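Local coordinates for putative ABC transporter (Thermobispora bispora, PDB 4PE6), which probably binds a sugar or sugar-derived acid as the solute-binding component of an ABC transporter, and holds a trihydroxybutanoic acid in this crystal, at residues Lys18-Ile28 against Gly51-Ala61; Gly106-Ser114 against Gln263-Leu274. One frame throughout, in Å; residues are numbered along the deposited sequence.

Interaction 1 of 2, residues Lys18-Ile28 against Gly51-Ala61; sequences KPFIALSNGFI and GLIGKYKVVNA
F20 and K55 sit opposite each other at the start of two parallel strands, and their side chains run the same way. K55 CB meets F20 CD1, and its CG also packs on F20 CD1, at 3.7 Å. K55 CD comes over the ring face, 4.0 Å from the centroid of F20, in a CH-pi contact. CE lies over the CE1-CZ side of the ring. K55 NZ ends 4.8 Å from the F20 centroid, still over that face, a cation-pi contact. With CG anti to the backbone N (chi1 -174°), the extended K55 chain keeps to the CD1-CE1-CZ side. K57 CB meets the ring edge.

The backbones pair from P19 against G54 to N25 against A61; L23 N to K57 O is the shortest of these bonds, at 2.7 Å. At the far end N25 ND2 donates to N60 OD1 at 2.8 Å, with the two amide planes 86° apart. N25 ND2 also bonds F27 O, and N25 OD1 accepts a hydrogen bond from R33 NH1. Strands 20-25 and 55-60 are joined by helix 31-49 in a beta-alpha-beta crossover. Bonded through both OD1 and ND2, N25 is probably fixed in rotation and helps position R33, which bonds LTH.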
loop_
_atom_site.group_PDB
_atom_site.type_symbol
_atom_site.label_atom_id
_atom_site.label_comp_id
_atom_site.label_asym_id
_atom_site.label_seq_id
_atom_site.Cartn_x
_atom_site.Cartn_y
_atom_site.Cartn_z
ATOM N N LYS A 18 16.682 5.419 25.561
ATOM C CA LYS A 18 15.735 5.817 24.476
ATOM C C LYS A 18 15.142 4.581 23.792
ATOM O O LYS A 18 15.814 3.575 23.649
ATOM C CB LYS A 18 16.444 6.699 23.449
ATOM C CG LYS A 18 17.068 7.964 24.022
ATOM C CD LYS A 18 16.001 8.896 24.561
ATOM C CE LYS A 18 16.577 10.234 25.002
ATOM N NZ LYS A 18 15.489 11.108 25.526
ATOM N N PRO A 19 13.872 4.654 23.365
ATOM C CA PRO A 19 13.246 3.439 22.848
ATOM C C PRO A 19 13.844 2.780 21.592
ATOM O O PRO A 19 14.379 3.451 20.707
ATOM C CB PRO A 19 11.813 3.872 22.549
ATOM C CG PRO A 19 11.797 5.356 22.654
ATOM C CD PRO A 19 12.891 5.726 23.580
ATOM N N PHE A 20 13.665 1.463 21.537
ATOM C CA PHE A 20 14.006 0.627 20.391
ATOM C C PHE A 20 12.708 0.296 19.639
ATOM O O PHE A 20 11.820 -0.379 20.173
ATOM C CB PHE A 20 14.743 -0.626 20.881
ATOM C CG PHE A 20 14.962 -1.694 19.835
ATOM C CD1 PHE A 20 15.084 -1.391 18.476
ATOM C CD2 PHE A 20 15.084 -3.014 20.230
ATOM C CE1 PHE A 20 15.285 -2.394 17.541
ATOM C CE2 PHE A 20 15.287 -4.025 19.300
ATOM C CZ PHE A 20 15.390 -3.714 17.952
ATOM N N ILE A 21 12.605 0.808 18.412
ATOM C CA ILE A 21 11.444 0.569 17.529
ATOM C C ILE A 21 11.806 -0.472 16.457
ATOM O O ILE A 21 12.707 -0.244 15.653
ATOM C CB ILE A 21 11.010 1.855 16.801
ATOM C CG1 ILE A 21 10.845 3.031 17.789
ATOM C CG2 ILE A 21 9.738 1.614 16.003
ATOM C CD1 ILE A 21 9.842 2.779 18.903
ATOM N N ALA A 22 11.125 -1.621 16.470
ATOM C CA ALA A 22 11.356 -2.681 15.497
ATOM C C ALA A 22 10.227 -2.674 14.466
ATOM O O ALA A 22 9.087 -2.423 14.819
ATOM C CB ALA A 22 11.410 -4.016 16.214
ATOM N N LEU A 23 10.555 -2.911 13.201
ATOM C CA LEU A 23 9.548 -3.028 12.133
ATOM C C LEU A 23 9.688 -4.377 11.434
ATOM O O LEU A 23 10.771 -4.734 10.919
ATOM C CB LEU A 23 9.664 -1.883 11.130
ATOM C CG LEU A 23 8.550 -1.755 10.083
ATOM C CD1 LEU A 23 8.469 -0.317 9.567
ATOM C CD2 LEU A 23 8.713 -2.714 8.918
ATOM N N SER A 24 8.593 -5.120 11.402
ATOM C CA SER A 24 8.545 -6.410 10.712
ATOM C C SER A 24 7.602 -6.283 9.517
ATOM O O SER A 24 6.421 -5.938 9.668
ATOM C CB SER A 24 8.042 -7.512 11.645
ATOM O OG SER A 24 7.713 -8.676 10.920
ATOM N N ASN A 25 8.147 -6.531 8.336
ATOM C CA ASN A 25 7.394 -6.371 7.089
ATOM C C ASN A 25 7.212 -7.689 6.383
ATOM O O ASN A 25 8.207 -8.375 6.067
ATOM C CB ASN A 25 8.124 -5.387 6.195
ATOM C CG ASN A 25 7.529 -5.313 4.806
ATOM O OD1 ASN A 25 6.315 -5.346 4.637
ATOM N ND2 ASN A 25 8.370 -5.211 3.807
ATOM N N GLY A 26 5.949 -8.040 6.116
ATOM C CA GLY A 26 5.582 -9.322 5.533
ATOM C C GLY A 26 5.883 -9.539 4.046
ATOM O O GLY A 26 5.885 -10.655 3.600
ATOM N N PHE A 27 6.164 -8.485 3.285
ATOM C CA PHE A 27 6.425 -8.625 1.864
ATOM C C PHE A 27 7.205 -7.430 1.393
ATOM O O PHE A 27 6.817 -6.305 1.669
ATOM C CB PHE A 27 5.120 -8.736 1.046
ATOM C CG PHE A 27 5.354 -8.903 -0.437
ATOM C CD1 PHE A 27 6.040 -10.021 -0.923
ATOM C CD2 PHE A 27 4.910 -7.962 -1.347
ATOM C CE1 PHE A 27 6.264 -10.180 -2.280
ATOM C CE2 PHE A 27 5.133 -8.125 -2.711
ATOM C CZ PHE A 27 5.815 -9.238 -3.172
ATOM N N ILE A 28 8.325 -7.680 0.713
ATOM C CA ILE A 28 9.200 -6.613 0.243
ATOM C C ILE A 28 9.352 -6.592 -1.289
ATOM O O ILE A 28 10.013 -5.692 -1.849
ATOM C CB ILE A 28 10.577 -6.682 0.958
ATOM C CG1 ILE A 28 11.427 -5.436 0.670
ATOM C CG2 ILE A 28 11.324 -7.957 0.591
ATOM C CD1 ILE A 28 10.725 -4.128 0.974
ATOM N N GLY A 51 17.099 12.430 19.212
ATOM C CA GLY A 51 17.033 11.901 20.570
ATOM C C GLY A 51 15.676 11.349 20.988
ATOM O O GLY A 51 15.437 11.123 22.178
ATOM N N LEU A 52 14.785 11.115 20.027
ATOM C CA LEU A 52 13.462 10.576 20.341
ATOM C C LEU A 52 13.493 9.058 20.433
ATOM O O LEU A 52 12.666 8.460 21.114
ATOM C CB LEU A 52 12.447 11.008 19.287
ATOM C CG LEU A 52 12.235 12.510 19.107
ATOM C CD1 LEU A 52 11.207 12.733 18.013
ATOM C CD2 LEU A 52 11.802 13.181 20.407
ATOM N N ILE A 53 14.428 8.428 19.727
ATOM C CA ILE A 53 14.616 6.980 19.814
ATOM C C ILE A 53 16.102 6.688 19.909
ATOM O O ILE A 53 16.920 7.535 19.541
ATOM C CB ILE A 53 14.024 6.245 18.599
ATOM C CG1 ILE A 53 14.839 6.505 17.320
ATOM C CG2 ILE A 53 12.583 6.666 18.364
ATOM C CD1 ILE A 53 14.408 5.613 16.177
ATOM N N GLY A 54 16.441 5.491 20.383
ATOM C CA GLY A 54 17.840 5.068 20.500
ATOM C C GLY A 54 18.273 4.091 19.430
ATOM O O GLY A 54 19.454 3.972 19.132
ATOM N N LYS A 55 17.312 3.385 18.849
ATOM C CA LYS A 55 17.603 2.296 17.951
ATOM C C LYS A 55 16.366 1.949 17.125
ATOM O O LYS A 55 15.219 2.080 17.589
ATOM C CB LYS A 55 18.052 1.074 18.751
ATOM C CG LYS A 55 18.535 -0.104 17.919
ATOM C CD LYS A 55 18.929 -1.278 18.803
ATOM C CE LYS A 55 19.192 -2.509 17.954
ATOM N NZ LYS A 55 19.858 -3.589 18.730
ATOM N N TYR A 56 16.616 1.538 15.888
ATOM C CA TYR A 56 15.564 1.026 15.015
ATOM C C TYR A 56 16.101 -0.144 14.199
ATOM O O TYR A 56 17.299 -0.211 13.910
ATOM C CB TYR A 56 15.017 2.136 14.107
ATOM C CG TYR A 56 15.931 2.590 12.989
ATOM C CD1 TYR A 56 15.909 1.972 11.742
ATOM C CD2 TYR A 56 16.803 3.667 13.169
ATOM C CE1 TYR A 56 16.752 2.398 10.718
ATOM C CE2 TYR A 56 17.632 4.101 12.152
ATOM C CZ TYR A 56 17.603 3.466 10.931
ATOM O OH TYR A 56 18.446 3.899 9.926
ATOM N N LYS A 57 15.205 -1.065 13.850
ATOM C CA LYS A 57 15.529 -2.215 13.039
ATOM C C LYS A 57 14.363 -2.578 12.111
ATOM O O LYS A 57 13.192 -2.597 12.542
ATOM C CB LYS A 57 15.860 -3.406 13.929
ATOM C CG LYS A 57 16.607 -4.526 13.216
ATOM C CD LYS A 57 16.881 -5.677 14.167
ATOM C CE LYS A 57 17.273 -6.947 13.449
ATOM N NZ LYS A 57 18.696 -6.871 13.059
ATOM N N VAL A 58 14.705 -2.858 10.854
ATOM C CA VAL A 58 13.780 -3.373 9.857
ATOM C C VAL A 58 14.086 -4.825 9.499
ATOM O O VAL A 58 15.227 -5.184 9.164
ATOM C CB VAL A 58 13.849 -2.526 8.574
ATOM C CG1 VAL A 58 13.052 -3.173 7.444
ATOM C CG2 VAL A 58 13.333 -1.131 8.866
ATOM N N VAL A 59 13.065 -5.667 9.544
ATOM C CA VAL A 59 13.228 -7.017 9.043
ATOM C C VAL A 59 12.138 -7.350 8.041
ATOM O O VAL A 59 10.956 -7.181 8.340
ATOM C CB VAL A 59 13.262 -8.030 10.184
ATOM C CG1 VAL A 59 13.410 -9.428 9.622
ATOM C CG2 VAL A 59 14.429 -7.710 11.134
ATOM N N ASN A 60 12.549 -7.793 6.851
ATOM C CA ASN A 60 11.611 -8.176 5.786
ATOM C C ASN A 60 11.551 -9.685 5.646
ATOM O O ASN A 60 12.588 -10.356 5.563
ATOM C CB ASN A 60 12.042 -7.606 4.425
ATOM C CG ASN A 60 12.079 -6.087 4.401
ATOM O OD1 ASN A 60 11.078 -5.408 4.666
ATOM N ND2 ASN A 60 13.250 -5.539 4.042
ATOM N N ALA A 61 10.337 -10.224 5.586
ATOM C CA ALA A 61 10.156 -11.637 5.247
ATOM C C ALA A 61 10.304 -11.827 3.715
ATOM O O ALA A 61 9.661 -11.130 2.950
ATOM C CB ALA A 61 8.795 -12.123 5.728
HETATM O O HOH W 1 9.777 -9.566 9.487
HETATM O O HOH W 2 9.025 -10.564 0.428
#

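Interaction 2 of 2, residues Gly106-Ser114 against Gln263-Leu274; sequences GVKVVVFDS and QSVAALWAALDL. With LTH ((2R,3S)-2,3,4-trihydroxybutanoic acid), chain C.
V110 and F112 on strand 108-112 pack against helix 263-274, which runs roughly antiparallel to it at 158°. The tight part is apolar. V110 CG1 meets A267 CB at 3.9 Å, and V110 CG2 reaches L274 CD1 at 4.0 Å. F112 CG lies between the backbone N and carbonyl carbon (chi1 72°), which turns the ring over the helix's first turn. S264 CA sits over one ring face, 4.1 Å from the F112 centroid. A267 CB touches F112 CB. The looser end is at K108, partly exposed, where CG meets L274 CB at 4.1 Å.

At the other end D113 turns to the ligand. D113 OD1 accepts from LTH O4 at 2.5 Å and OD2 from LTH O2 at 2.6 Å. Q263 NE2 donates to D113 OD1 at 3.0 Å from above the carboxylate plane, the two planes 90° apart. N88 ND2 hydrogen-bonds D113 OD2, and Q263 NE2 also bonds D260 O. With an alanine here, both ligand hydroxyls would probably lose these acceptors, and Q263 NE2 would be left with D260 O. A sheet strand backed by a helix, with a ligand-binding residue just past its C-terminal end, is typical of the periplasmic binding protein fold.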
loop_
_atom_site.group_PDB
_atom_site.type_symbol
_atom_site.label_atom_id
_atom_site.label_comp_id
_atom_site.label_asym_id
_atom_site.label_seq_id
_atom_site.Cartn_x
_atom_site.Cartn_y
_atom_site.Cartn_z
ATOM N N GLY A 106 5.225 -6.796 27.177
ATOM C CA GLY A 106 5.230 -5.347 27.412
ATOM C C GLY A 106 5.543 -4.471 26.199
ATOM O O GLY A 106 5.740 -3.267 26.347
ATOM N N VAL A 107 5.567 -5.065 25.010
ATOM C CA VAL A 107 5.849 -4.350 23.762
ATOM C C VAL A 107 4.556 -3.721 23.232
ATOM O O VAL A 107 3.491 -4.375 23.207
ATOM C CB VAL A 107 6.446 -5.285 22.669
ATOM C CG1 VAL A 107 6.819 -4.507 21.406
ATOM C CG2 VAL A 107 7.686 -6.013 23.185
ATOM N N LYS A 108 4.657 -2.458 22.814
ATOM C CA LYS A 108 3.562 -1.767 22.147
ATOM C C LYS A 108 3.550 -2.227 20.697
ATOM O O LYS A 108 4.600 -2.223 20.022
ATOM C CB LYS A 108 3.732 -0.229 22.202
ATOM C CG LYS A 108 3.621 0.405 23.580
ATOM C CD LYS A 108 2.354 -0.082 24.279
ATOM C CE LYS A 108 1.812 0.879 25.304
ATOM N NZ LYS A 108 2.327 0.657 26.658
ATOM N N VAL A 109 2.382 -2.609 20.202
ATOM C CA VAL A 109 2.295 -3.182 18.866
ATOM C C VAL A 109 1.370 -2.354 18.005
ATOM O O VAL A 109 0.208 -2.166 18.340
ATOM C CB VAL A 109 1.820 -4.656 18.923
ATOM C CG1 VAL A 109 1.589 -5.197 17.525
ATOM C CG2 VAL A 109 2.834 -5.500 19.677
ATOM N N VAL A 110 1.916 -1.820 16.912
ATOM C CA VAL A 110 1.139 -1.147 15.899
ATOM C C VAL A 110 1.159 -1.976 14.633
ATOM O O VAL A 110 2.218 -2.172 14.000
ATOM C CB VAL A 110 1.690 0.262 15.595
ATOM C CG1 VAL A 110 0.819 0.961 14.577
ATOM C CG2 VAL A 110 1.796 1.082 16.876
ATOM N N VAL A 111 -0.008 -2.509 14.290
ATOM C CA VAL A 111 -0.203 -3.140 13.006
ATOM C C VAL A 111 -0.547 -2.036 12.017
ATOM O O VAL A 111 -1.448 -1.230 12.270
ATOM C CB VAL A 111 -1.345 -4.155 13.083
ATOM C CG1 VAL A 111 -1.763 -4.622 11.690
ATOM C CG2 VAL A 111 -0.948 -5.325 13.982
ATOM N N PHE A 112 0.161 -1.972 10.899
ATOM C CA PHE A 112 -0.112 -0.936 9.918
ATOM C C PHE A 112 -0.283 -1.490 8.518
ATOM O O PHE A 112 0.120 -2.615 8.234
ATOM C CB PHE A 112 0.914 0.213 9.950
ATOM C CG PHE A 112 2.254 -0.160 9.407
ATOM C CD1 PHE A 112 3.157 -0.828 10.204
ATOM C CD2 PHE A 112 2.589 0.118 8.096
ATOM C CE1 PHE A 112 4.419 -1.174 9.716
ATOM C CE2 PHE A 112 3.821 -0.237 7.600
ATOM C CZ PHE A 112 4.730 -0.886 8.401
ATOM N N ASP A 113 -0.910 -0.691 7.665
ATOM C CA ASP A 113 -1.241 -1.068 6.298
ATOM C C ASP A 113 -1.990 -2.389 6.253
ATOM O O ASP A 113 -1.783 -3.213 5.350
ATOM C CB ASP A 113 0.042 -1.144 5.451
ATOM C CG ASP A 113 -0.239 -1.382 3.979
ATOM O OD1 ASP A 113 -1.135 -0.712 3.444
ATOM O OD2 ASP A 113 0.448 -2.242 3.357
ATOM N N SER A 114 -2.861 -2.576 7.245
ATOM C CA SER A 114 -3.699 -3.755 7.380
ATOM C C SER A 114 -4.625 -3.551 8.573
ATOM O O SER A 114 -4.329 -2.755 9.472
ATOM C CB SER A 114 -2.886 -5.016 7.621
ATOM O OG SER A 114 -2.408 -5.564 6.392
ATOM N N GLN A 263 2.335 5.158 5.735
ATOM C CA GLN A 263 1.741 4.563 6.914
ATOM C C GLN A 263 2.799 4.082 7.902
ATOM O O GLN A 263 2.551 4.086 9.101
ATOM C CB GLN A 263 0.849 3.408 6.561
ATOM C CG GLN A 263 -0.486 3.803 5.966
ATOM C CD GLN A 263 -1.214 2.585 5.459
ATOM O OE1 GLN A 263 -2.017 2.007 6.177
ATOM N NE2 GLN A 263 -0.919 2.171 4.209
ATOM N N SER A 264 3.974 3.672 7.409
ATOM C CA SER A 264 5.041 3.266 8.287
ATOM C C SER A 264 5.554 4.407 9.186
ATOM O O SER A 264 5.956 4.176 10.339
ATOM C CB SER A 264 6.208 2.669 7.481
ATOM O OG SER A 264 6.753 3.652 6.612
ATOM N N VAL A 265 5.584 5.613 8.633
ATOM C CA VAL A 265 6.046 6.771 9.370
ATOM C C VAL A 265 4.977 7.173 10.383
ATOM O O VAL A 265 5.274 7.491 11.523
ATOM C CB VAL A 265 6.310 7.946 8.428
ATOM C CG1 VAL A 265 6.671 9.175 9.219
ATOM C CG2 VAL A 265 7.432 7.618 7.446
ATOM N N ALA A 266 3.725 7.155 9.959
ATOM C CA ALA A 266 2.625 7.414 10.896
ATOM C C ALA A 266 2.621 6.383 12.032
ATOM O O ALA A 266 2.334 6.714 13.168
ATOM C CB ALA A 266 1.290 7.403 10.164
ATOM N N ALA A 267 2.931 5.126 11.715
ATOM C CA ALA A 267 2.999 4.068 12.732
ATOM C C ALA A 267 4.132 4.336 13.736
ATOM O O ALA A 267 3.980 4.089 14.923
ATOM C CB ALA A 267 3.180 2.716 12.067
ATOM N N LEU A 268 5.253 4.870 13.252
ATOM C CA LEU A 268 6.354 5.279 14.130
ATOM C C LEU A 268 5.874 6.326 15.139
ATOM O O LEU A 268 6.161 6.225 16.329
ATOM C CB LEU A 268 7.498 5.864 13.293
ATOM C CG LEU A 268 8.685 6.498 14.009
ATOM C CD1 LEU A 268 9.364 5.519 14.942
ATOM C CD2 LEU A 268 9.673 7.078 13.015
ATOM N N TRP A 269 5.176 7.351 14.655
ATOM C CA TRP A 269 4.681 8.411 15.542
ATOM C C TRP A 269 3.645 7.873 16.512
ATOM O O TRP A 269 3.668 8.211 17.687
ATOM C CB TRP A 269 4.124 9.595 14.766
ATOM C CG TRP A 269 5.171 10.262 13.887
ATOM C CD1 TRP A 269 5.062 10.527 12.568
ATOM C CD2 TRP A 269 6.467 10.721 14.283
ATOM N NE1 TRP A 269 6.209 11.132 12.098
ATOM C CE2 TRP A 269 7.096 11.247 13.127
ATOM C CE3 TRP A 269 7.163 10.737 15.498
ATOM C CZ2 TRP A 269 8.382 11.794 13.151
ATOM C CZ3 TRP A 269 8.439 11.308 15.531
ATOM C CH2 TRP A 269 9.043 11.807 14.351
ATOM N N ALA A 270 2.756 7.017 16.031
ATOM C CA ALA A 270 1.832 6.323 16.929
ATOM C C ALA A 270 2.564 5.571 18.048
ATOM O O ALA A 270 2.221 5.680 19.223
ATOM C CB ALA A 270 0.946 5.371 16.140
ATOM N N ALA A 271 3.583 4.802 17.684
ATOM C CA ALA A 271 4.344 4.047 18.673
ATOM C C ALA A 271 4.965 4.956 19.731
ATOM O O ALA A 271 4.912 4.638 20.922
ATOM C CB ALA A 271 5.407 3.186 18.001
ATOM N N LEU A 272 5.557 6.071 19.304
ATOM C CA LEU A 272 6.203 6.965 20.231
ATOM C C LEU A 272 5.176 7.603 21.176
ATOM O O LEU A 272 5.458 7.771 22.349
ATOM C CB LEU A 272 6.974 8.063 19.512
ATOM C CG LEU A 272 8.163 7.596 18.678
ATOM C CD1 LEU A 272 8.887 8.820 18.131
ATOM C CD2 LEU A 272 9.118 6.728 19.461
ATOM N N ASP A 273 3.988 7.898 20.676
ATOM C CA ASP A 273 2.936 8.462 21.539
ATOM C C ASP A 273 2.453 7.413 22.542
ATOM O O ASP A 273 2.231 7.711 23.732
ATOM C CB ASP A 273 1.790 9.049 20.708
ATOM C CG ASP A 273 2.076 10.506 20.264
ATOM O OD1 ASP A 273 3.126 11.055 20.660
ATOM O OD2 ASP A 273 1.261 11.113 19.543
ATOM N N LEU A 274 2.346 6.180 22.065
ATOM C CA LEU A 274 1.962 5.064 22.913
ATOM C C LEU A 274 2.979 4.888 24.037
ATOM O O LEU A 274 2.610 4.669 25.202
ATOM C CB LEU A 274 1.840 3.791 22.076
ATOM C CG LEU A 274 0.577 3.683 21.203
ATOM C CD1 LEU A 274 0.585 2.370 20.459
ATOM C CD2 LEU A 274 -0.701 3.788 22.004
HETATM O O1 LTH C . 1.091 -2.282 -2.526
HETATM C C1 LTH C . 1.329 -2.858 -1.401
HETATM O O LTH C . 2.270 -3.644 -1.162
HETATM C C2 LTH C . 0.438 -2.488 -0.190
HETATM O O2 LTH C . 0.803 -3.262 0.981
HETATM C C3 LTH C . -1.028 -2.748 -0.466
HETATM O O3 LTH C . -1.224 -4.124 -0.785
HETATM C C4 LTH C . -1.840 -2.421 0.803
HETATM O O4 LTH C . -1.693 -0.992 1.016
#

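How the interactions relate
Interactions 1 and 2 lie in the same lobe, with centres about 10 Å apart. Strands 20-25 and 108-112 belong to one sheet, separated by strand 84-88. Helix 263-275, which forms one side of interaction 2, also packs on interaction 1. L272 CD2 lies 3.6 Å from I53 CG2, and W269 CZ3 lies 4.0 Å from L52 CD1. L23 CD1 meets F112 CZ at 4.0 Å, so the two strands also join through side chains. Both contacts run toward the ligand. In interaction 2, D113 binds LTH directly, whereas in interaction 1 the side chain of F27 comes within about 5 Å of it. N25 hydrogen-bonds R33, and R33, N30 and S259 each hydrogen-bond LTH.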